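Side-chain contact in putative NADH-flavin reductase (Lactobacillus casei ATCC 334, PDB 3H2S), which binds NADPH and probably works as an NAD(P)H-dependent oxidoreductase of the Rossmann-fold family: residues H88-L93 against Q146-V151. Sequence-based numbering, arbitrary orientation.
Sequences HLVSLL and QMNANV
The flat carboxamide of N148 presents one face to V90, whose methyl CG1 sits almost squarely above the amide carbon, 3.8 Å from N148 CG. Both ends of the amide lie nearly as close to that methyl, so the contact is broadside van der Waals packing rather than an approach to the polar edge. V90 reaches it because CG1 is anti to the backbone N (chi1 168°). Valine suits this buried place: its two methyls, splayed from CB close to the backbone, make a compact apolar surface that also packs on F102, F144 and L145. The second flat group, the H88 ring, has L92 CG over one face, 4.2 Å above the plane and offset toward the rim, while its NE2 hydrogen-bonds to L55 O.

Farther along the second segment, buried, apolar V151 rests its CG1 on L93 CB at 4.1 Å; its CG2 lies 4.0 Å from L93 O and 4.3 Å from V90 CG1. Leucine suits position 93, its side chain also packing on A100 and T98. A type I turn runs from N148 to V151, and asparagine is common at its first position. Nearby, S91 OG donates to H88 O, three residues back, at 2.6 Å.

Such layering belongs to the Rossmann fold: the C-terminal part of helix 80-91 packs against the loop before strand 153-158, alongside parallel strand 99-103, and L83 of the second subunit packs on N148.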
# COMPACT_ATOMS: atom_id res chain seq x y z
N HIS A 88 3.52 3.47 -3.02
CA HIS A 88 4.08 4.82 -2.98
C HIS A 88 3.61 5.61 -4.20
O HIS A 88 3.21 6.78 -4.08
CB HIS A 88 5.61 4.80 -2.92
CG HIS A 88 6.22 6.16 -2.75
ND1 HIS A 88 5.90 6.97 -1.68
CD2 HIS A 88 6.95 6.92 -3.60
CE1 HIS A 88 6.50 8.14 -1.83
NE2 HIS A 88 7.11 8.15 -3.00
N LEU A 89 3.74 5.01 -5.38
CA LEU A 89 3.30 5.69 -6.61
C LEU A 89 1.82 6.10 -6.56
O LEU A 89 1.46 7.23 -6.90
CB LEU A 89 3.56 4.81 -7.84
CG LEU A 89 3.20 5.47 -9.18
CD1 LEU A 89 3.76 6.90 -9.30
CD2 LEU A 89 3.64 4.61 -10.37
N VAL A 90 0.96 5.15 -6.19
CA VAL A 90 -0.46 5.45 -6.01
C VAL A 90 -0.70 6.63 -5.07
O VAL A 90 -1.53 7.51 -5.34
CB VAL A 90 -1.26 4.19 -5.55
CG1 VAL A 90 -2.68 4.59 -5.10
CG2 VAL A 90 -1.35 3.18 -6.71
N SER A 91 0.09 6.72 -4.01
CA SER A 91 -0.11 7.78 -3.03
C SER A 91 0.18 9.16 -3.62
O SER A 91 -0.32 10.16 -3.12
CB SER A 91 0.75 7.54 -1.79
OG SER A 91 2.10 7.96 -2.00
N LEU A 92 0.95 9.19 -4.71
CA LEU A 92 1.31 10.46 -5.36
C LEU A 92 0.28 10.83 -6.42
O LEU A 92 0.37 11.90 -7.02
CB LEU A 92 2.69 10.36 -6.02
CG LEU A 92 3.85 9.88 -5.14
CD1 LEU A 92 5.13 9.76 -5.97
CD2 LEU A 92 4.04 10.87 -3.98
N LEU A 93 -0.62 9.90 -6.73
CA LEU A 93 -1.56 10.13 -7.82
C LEU A 93 -2.98 10.46 -7.36
O LEU A 93 -3.90 10.53 -8.18
CB LEU A 93 -1.57 8.94 -8.77
CG LEU A 93 -0.18 8.55 -9.27
CD1 LEU A 93 -0.31 7.37 -10.19
CD2 LEU A 93 0.48 9.73 -9.97
N GLN A 146 -6.48 -2.72 -7.03
CA GLN A 146 -7.94 -2.79 -7.11
C GLN A 146 -8.64 -2.10 -5.95
O GLN A 146 -9.85 -1.90 -5.99
CB GLN A 146 -8.40 -4.25 -7.20
CG GLN A 146 -7.95 -4.93 -8.48
CD GLN A 146 -8.24 -6.40 -8.46
OE1 GLN A 146 -7.35 -7.22 -8.19
NE2 GLN A 146 -9.50 -6.75 -8.63
N MSE A 147 -7.89 -1.77 -4.91
CA MSE A 147 -8.43 -1.02 -3.77
C MSE A 147 -8.61 0.46 -4.11
O MSE A 147 -9.09 1.26 -3.28
CB MSE A 147 -7.49 -1.13 -2.57
CG MSE A 147 -7.28 -2.54 -2.07
SE MSE A 147 -5.91 -2.57 -0.68
CE MSE A 147 -6.20 -4.38 -0.06
N ASN A 148 -8.18 0.85 -5.31
CA ASN A 148 -8.09 2.25 -5.66
C ASN A 148 -8.96 2.62 -6.86
O ASN A 148 -8.48 2.67 -7.98
CB ASN A 148 -6.61 2.63 -5.88
CG ASN A 148 -5.76 2.32 -4.68
OD1 ASN A 148 -5.09 1.27 -4.63
ND2 ASN A 148 -5.93 3.11 -3.62
N ALA A 149 -10.23 2.89 -6.59
CA ALA A 149 -11.23 3.11 -7.64
C ALA A 149 -11.11 4.48 -8.29
O ALA A 149 -11.78 4.75 -9.29
CB ALA A 149 -12.61 2.93 -7.09
N ASN A 150 -10.37 5.38 -7.66
CA ASN A 150 -10.33 6.77 -8.07
C ASN A 150 -8.93 7.24 -8.54
O ASN A 150 -8.65 8.43 -8.59
CB ASN A 150 -10.84 7.66 -6.94
CG ASN A 150 -12.21 7.23 -6.45
OD1 ASN A 150 -12.40 6.90 -5.28
ND2 ASN A 150 -13.17 7.13 -7.38
N VAL A 151 -8.12 6.29 -8.99
CA VAL A 151 -6.83 6.60 -9.57
C VAL A 151 -6.80 5.96 -10.95
O VAL A 151 -7.41 4.90 -11.16
CB VAL A 151 -5.67 6.03 -8.69
CG1 VAL A 151 -4.35 5.99 -9.46
CG2 VAL A 151 -5.52 6.90 -7.43